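Local coordinates for ParB-like N-terminal domain-containing protein (Pyrococcus furiosus, PDB 1VK1) that is of unproven function but, as a ParB-like protein related to serine kinases, probably binds ATP and acts as a kinase, at residues Pro53-Lys58 against Phe229-Ile234; Gly48-Pro53 against Lys83-Val88. All coordinates share one frame; numbering follows the deposited sequence.

Contact 1: Pro53-Lys58 against Phe229-Ile234; sequences PMLLAK and FIPDKI
Two prolines, Pro-53 and Pro-231, meet ring to ring where the C-terminal part of the chain packs against the beginning of strand 54-58, an inner strand of the mixed sheet in the ParB-like domain. No hydrogen bond links the two segments; the contact is made almost wholly by apolar groups, and 180 Å² of surface is buried between them. Pro-53 has the largest share, because its ring touches neighbours at several carbons. CG lies 4.3 Å from Pro-231 CB. On the ring's other flank, Pro-53 CB faces Ile-234 CD1 at 4.2 Å, the closest approach in the contact, while Pro-53 CD lies beside the carbonyl oxygen of Asp-232. The isoleucine reaches this point with CG1 between its backbone N and carbonyl carbon (chi1 62°), a crowded position, and with CD1 extended anti to CA (chi2 174°). Two residues further along the strand, Leu-55 adds its CD2 methyl, 4.3 Å from Pro-231 CG. Pro-231 is thus met by Pro-53 at CB and by Leu-55 at CG.

Between Pro-231 and Ile-234 the CB atoms of Asp-232 and Lys-233 point away from 53-58. The Asp-232 carboxylate receives the backbone N-H of the next residue, with Lys-233 N 2.9 Å from Asp-232 OD1; the bond is bent, and the donor stands above the carboxylate plane.

Strand 230-231 pairs in parallel with strand 13-14 near the N-terminus, and Pro-231 of this two-stranded sheet meets the start of strand 54-58 of the larger, mixed sheet. Strand 54-58 has strands 84-90 and 65-67 as its neighbours, and Ile-234 also packs on Pro-86 of strand 84-90. The Pro-53 carbonyl oxygen accepts a hydrogen bond from Arg-73 NH2 of helix 71-80.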
loop_
_atom_site.group_PDB
_atom_site.type_symbol
_atom_site.label_atom_id
_atom_site.label_comp_id
_atom_site.label_asym_id
_atom_site.label_seq_id
_atom_site.Cartn_x
_atom_site.Cartn_y
_atom_site.Cartn_z
ATOM N N PRO A 53 12.609 -6.988 -6.658
ATOM C CA PRO A 53 13.479 -6.480 -5.589
ATOM C C PRO A 53 12.740 -5.507 -4.688
ATOM O O PRO A 53 11.827 -4.809 -5.132
ATOM C CB PRO A 53 14.595 -5.757 -6.345
ATOM C CG PRO A 53 13.983 -5.371 -7.647
ATOM C CD PRO A 53 13.047 -6.520 -7.994
ATOM N N MET A 54 13.136 -5.462 -3.434
ATOM C CA MET A 54 12.723 -4.380 -2.569
ATOM C C MET A 54 13.207 -3.073 -3.156
ATOM O O MET A 54 14.274 -3.031 -3.758
ATOM C CB MET A 54 13.356 -4.536 -1.195
ATOM C CG MET A 54 12.993 -5.817 -0.435
ATOM S SD MET A 54 11.220 -5.905 0.039
ATOM C CE MET A 54 11.123 -4.432 1.083
ATOM N N LEU A 55 12.446 -2.008 -2.958
ATOM C CA LEU A 55 12.949 -0.643 -3.176
ATOM C C LEU A 55 13.097 -0.000 -1.823
ATOM O O LEU A 55 12.141 0.013 -1.037
ATOM C CB LEU A 55 11.998 0.203 -4.046
ATOM C CG LEU A 55 11.670 -0.385 -5.408
ATOM C CD1 LEU A 55 10.731 0.569 -6.184
ATOM C CD2 LEU A 55 12.916 -0.711 -6.202
ATOM N N LEU A 56 14.312 0.496 -1.548
ATOM C CA LEU A 56 14.677 1.042 -0.262
ATOM C C LEU A 56 15.309 2.407 -0.415
ATOM O O LEU A 56 15.849 2.737 -1.464
ATOM C CB LEU A 56 15.719 0.145 0.415
ATOM C CG LEU A 56 15.340 -1.317 0.658
ATOM C CD1 LEU A 56 16.539 -2.019 1.326
ATOM C CD2 LEU A 56 14.105 -1.469 1.489
ATOM N N ALA A 57 15.303 3.175 0.664
ATOM C CA ALA A 57 16.042 4.441 0.744
ATOM C C ALA A 57 16.621 4.566 2.133
ATOM O O ALA A 57 15.945 4.296 3.117
ATOM C CB ALA A 57 15.140 5.617 0.454
ATOM N N LYS A 58 17.865 4.978 2.243
ATOM C CA LYS A 58 18.466 5.107 3.562
ATOM C C LYS A 58 17.790 6.234 4.356
ATOM O O LYS A 58 17.503 7.307 3.835
ATOM C CB LYS A 58 20.002 5.318 3.472
ATOM C CG LYS A 58 20.709 5.368 4.872
ATOM C CD LYS A 58 22.209 5.087 4.816
ATOM C CE LYS A 58 22.517 3.587 4.884
ATOM N NZ LYS A 58 23.949 3.334 5.165
ATOM N N PHE A 229 11.941 4.480 -14.383
ATOM C CA PHE A 229 12.086 3.212 -15.057
ATOM C C PHE A 229 11.427 2.148 -14.215
ATOM O O PHE A 229 11.122 2.377 -13.046
ATOM C CB PHE A 229 13.566 2.859 -15.216
ATOM C CG PHE A 229 14.308 2.779 -13.922
ATOM C CD1 PHE A 229 14.428 1.564 -13.243
ATOM C CD2 PHE A 229 14.881 3.915 -13.360
ATOM C CE1 PHE A 229 15.097 1.491 -12.043
ATOM C CE2 PHE A 229 15.554 3.847 -12.154
ATOM C CZ PHE A 229 15.666 2.635 -11.492
ATOM N N ILE A 230 11.230 0.988 -14.822
ATOM C CA ILE A 230 10.747 -0.189 -14.120
ATOM C C ILE A 230 11.933 -1.120 -13.909
ATOM O O ILE A 230 12.556 -1.525 -14.872
ATOM C CB ILE A 230 9.668 -0.902 -14.943
ATOM C CG1 ILE A 230 8.457 0.007 -15.155
ATOM C CG2 ILE A 230 9.253 -2.237 -14.239
ATOM C CD1 ILE A 230 7.471 -0.512 -16.173
ATOM N N PRO A 231 12.273 -1.463 -12.659
ATOM C CA PRO A 231 13.343 -2.435 -12.441
ATOM C C PRO A 231 12.984 -3.759 -13.092
ATOM O O PRO A 231 11.860 -4.239 -12.932
ATOM C CB PRO A 231 13.405 -2.567 -10.909
ATOM C CG PRO A 231 12.811 -1.309 -10.413
ATOM C CD PRO A 231 11.723 -0.944 -11.388
ATOM N N ASP A 232 13.908 -4.330 -13.854
ATOM C CA ASP A 232 13.633 -5.621 -14.478
ATOM C C ASP A 232 13.566 -6.671 -13.380
ATOM O O ASP A 232 14.174 -6.514 -12.298
ATOM C CB ASP A 232 14.687 -5.988 -15.526
ATOM C CG ASP A 232 14.175 -7.025 -16.551
ATOM O OD1 ASP A 232 13.000 -7.482 -16.470
ATOM O OD2 ASP A 232 14.890 -7.422 -17.480
ATOM N N LYS A 233 12.815 -7.722 -13.629
ATOM C CA LYS A 233 12.676 -8.759 -12.627
ATOM C C LYS A 233 13.990 -9.508 -12.482
ATOM O O LYS A 233 14.860 -9.490 -13.375
ATOM C CB LYS A 233 11.484 -9.679 -12.913
ATOM C CG LYS A 233 11.655 -10.630 -14.033
ATOM C CD LYS A 233 10.325 -11.327 -14.373
ATOM C CE LYS A 233 9.896 -12.340 -13.304
ATOM N NZ LYS A 233 8.517 -12.890 -13.605
ATOM N N ILE A 234 14.156 -10.105 -11.313
ATOM C CA ILE A 234 15.358 -10.797 -10.972
ATOM C C ILE A 234 14.983 -12.256 -10.719
ATOM O O ILE A 234 13.840 -12.634 -10.826
ATOM C CB ILE A 234 16.075 -10.110 -9.749
ATOM C CG1 ILE A 234 15.177 -10.160 -8.494
ATOM C CG2 ILE A 234 16.468 -8.652 -10.117
ATOM C CD1 ILE A 234 15.833 -9.642 -7.223
#

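Contact 2: Gly48-Pro53 against Lys83-Val88; sequences GIFWKP and KRAPSV
The Phe-50 ring meets the Pro-86 ring obliquely, and the CD2-CE2 bond of the phenylalanine does most of the touching. CD2 is 3.5 Å from Pro-86 CG and 3.7 Å from Pro-86 CD, a close fit of aromatic and aliphatic carbons. At the far end of the ring, CZ touches the Ala-85 methyl at 4.4 Å. The CB of Phe-50 points toward 83-88, and chi1 of -171° sets CG anti to the backbone N, beside the carbonyl carbon. An alanine at Phe-50 would lack the whole ring and would probably open a gap beside Pro-86 and Ala-85.

Further along, Pro-53 CA approaches Pro-86 O at 3.4 Å, a CA-H...O contact with an angle of 120° at the hydrogen. The proline ring then lies side by side with Val-88, both side chains pointing the same way, with Pro-53 CG 4.1 Å from Val-88 CG2. This is the point where the chain enters the mixed sheet: directly after Pro-53, strand 54-58 pairs in parallel with strand 84-90 through backbone bonds of Met-54 to Pro-86 and Val-88. The two strands are connected in sequence through strand 65-67 and helix 71-80.

Within 83-88, Ser-87, whose CB points away from 48-53, donates from OG to Ala-85 O at 3.0 Å, the OG standing 51° out of the carbonyl plane. Beyond the two segments, Arg-73 and Leu-77 of helix 71-80 pack on Phe-50, and strand 49-50 is itself held by antiparallel pairing with strand 236-237.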
loop_
_atom_site.group_PDB
_atom_site.type_symbol
_atom_site.label_atom_id
_atom_site.label_comp_id
_atom_site.label_asym_id
_atom_site.label_seq_id
_atom_site.Cartn_x
_atom_site.Cartn_y
_atom_site.Cartn_z
ATOM N N GLY A 48 9.397 -20.944 -5.418
ATOM C CA GLY A 48 10.775 -20.945 -4.953
ATOM C C GLY A 48 11.640 -19.785 -5.405
ATOM O O GLY A 48 12.839 -19.812 -5.195
ATOM N N ILE A 49 11.042 -18.744 -6.005
ATOM C CA ILE A 49 11.809 -17.655 -6.602
ATOM C C ILE A 49 11.289 -16.313 -6.115
ATOM O O ILE A 49 10.087 -16.081 -6.111
ATOM C CB ILE A 49 11.726 -17.716 -8.154
ATOM C CG1 ILE A 49 12.370 -19.020 -8.689
ATOM C CG2 ILE A 49 12.392 -16.509 -8.801
ATOM C CD1 ILE A 49 13.876 -19.147 -8.468
ATOM N N PHE A 50 12.210 -15.455 -5.699
ATOM C CA PHE A 50 11.924 -14.070 -5.360
ATOM C C PHE A 50 12.362 -13.236 -6.542
ATOM O O PHE A 50 13.531 -13.215 -6.891
ATOM C CB PHE A 50 12.728 -13.717 -4.092
ATOM C CG PHE A 50 12.374 -12.392 -3.493
ATOM C CD1 PHE A 50 11.365 -12.274 -2.566
ATOM C CD2 PHE A 50 13.056 -11.251 -3.855
ATOM C CE1 PHE A 50 11.048 -11.045 -2.016
ATOM C CE2 PHE A 50 12.716 -10.010 -3.283
ATOM C CZ PHE A 50 11.729 -9.925 -2.390
ATOM N N TRP A 51 11.422 -12.570 -7.179
ATOM C CA TRP A 51 11.741 -11.917 -8.464
ATOM C C TRP A 51 11.574 -10.418 -8.516
ATOM O O TRP A 51 11.911 -9.802 -9.541
ATOM C CB TRP A 51 10.993 -12.573 -9.608
ATOM C CG TRP A 51 9.574 -12.631 -9.446
ATOM C CD1 TRP A 51 8.843 -13.696 -8.975
ATOM C CD2 TRP A 51 8.610 -11.629 -9.833
ATOM N NE1 TRP A 51 7.501 -13.396 -9.008
ATOM C CE2 TRP A 51 7.334 -12.141 -9.536
ATOM C CE3 TRP A 51 8.697 -10.345 -10.392
ATOM C CZ2 TRP A 51 6.169 -11.425 -9.771
ATOM C CZ3 TRP A 51 7.526 -9.644 -10.621
ATOM C CH2 TRP A 51 6.292 -10.187 -10.307
ATOM N N LYS A 52 11.036 -9.824 -7.464
ATOM C CA LYS A 52 10.763 -8.396 -7.475
ATOM C C LYS A 52 11.544 -7.745 -6.346
ATOM O O LYS A 52 11.182 -7.919 -5.169
ATOM C CB LYS A 52 9.252 -8.126 -7.308
ATOM C CG LYS A 52 8.858 -6.711 -7.682
ATOM C CD LYS A 52 7.337 -6.493 -7.639
ATOM C CE LYS A 52 6.979 -5.032 -7.947
ATOM N NZ LYS A 52 5.499 -4.810 -8.055
ATOM N N PRO A 53 12.609 -6.988 -6.658
ATOM C CA PRO A 53 13.479 -6.480 -5.589
ATOM C C PRO A 53 12.740 -5.507 -4.688
ATOM O O PRO A 53 11.827 -4.809 -5.132
ATOM C CB PRO A 53 14.595 -5.757 -6.345
ATOM C CG PRO A 53 13.983 -5.371 -7.647
ATOM C CD PRO A 53 13.047 -6.520 -7.994
ATOM N N LYS A 83 16.401 -13.982 6.193
ATOM C CA LYS A 83 17.325 -13.005 6.737
ATOM C C LYS A 83 17.560 -11.784 5.875
ATOM O O LYS A 83 17.857 -10.732 6.408
ATOM C CB LYS A 83 18.687 -13.659 6.982
ATOM N N ARG A 84 17.477 -11.928 4.552
ATOM C CA ARG A 84 17.867 -10.861 3.649
ATOM C C ARG A 84 16.947 -10.834 2.446
ATOM O O ARG A 84 16.232 -11.807 2.191
ATOM C CB ARG A 84 19.323 -11.054 3.199
ATOM C CG ARG A 84 19.539 -12.340 2.352
ATOM C CD ARG A 84 20.984 -12.635 1.962
ATOM N NE ARG A 84 21.790 -13.030 3.107
ATOM C CZ ARG A 84 21.783 -14.242 3.623
ATOM N NH1 ARG A 84 21.014 -15.208 3.100
ATOM N NH2 ARG A 84 22.536 -14.501 4.690
ATOM N N ALA A 85 16.974 -9.728 1.707
ATOM C CA ALA A 85 16.261 -9.671 0.447
ATOM C C ALA A 85 17.036 -8.816 -0.542
ATOM O O ALA A 85 17.625 -7.800 -0.173
ATOM C CB ALA A 85 14.859 -9.103 0.614
ATOM N N PRO A 86 17.008 -9.190 -1.826
ATOM C CA PRO A 86 17.585 -8.345 -2.865
ATOM C C PRO A 86 16.830 -7.026 -2.987
ATOM O O PRO A 86 15.601 -7.021 -3.001
ATOM C CB PRO A 86 17.404 -9.164 -4.135
ATOM C CG PRO A 86 16.304 -10.085 -3.873
ATOM C CD PRO A 86 16.345 -10.385 -2.389
ATOM N N SER A 87 17.588 -5.945 -3.069
ATOM C CA SER A 87 17.080 -4.606 -2.937
ATOM C C SER A 87 17.756 -3.638 -3.908
ATOM O O SER A 87 18.925 -3.773 -4.242
ATOM C CB SER A 87 17.311 -4.113 -1.504
ATOM O OG SER A 87 16.711 -4.952 -0.528
ATOM N N VAL A 88 16.995 -2.632 -4.305
ATOM C CA VAL A 88 17.510 -1.498 -5.052
ATOM C C VAL A 88 17.464 -0.324 -4.099
ATOM O O VAL A 88 16.417 -0.042 -3.525
ATOM C CB VAL A 88 16.667 -1.231 -6.319
ATOM C CG1 VAL A 88 17.109 0.076 -7.024
ATOM C CG2 VAL A 88 16.761 -2.404 -7.269
#

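The centres of the two contacts lie 9 Å apart, and Pro-53 belongs to both. Their segments alternate along the chain in the order 48-53, 53-58, 83-88 and 229-234. Both segments of contact 2 fall in the ParB N-terminal family region, whereas contact 1 brings in a segment from close to the C-terminus. Both reach the mixed sheet through its neighbouring strands 54-58 and 84-90, joined by a probable hydrogen bond from Val-88 N to Met-54 O (2.8 Å). A second probable bond, Ile-234 N to Trp-51 O (2.9 Å), ties the C-terminal segment to 48-53. A segment close to the C-terminus thus packs where strand 54-58 begins, beside strand 84-90.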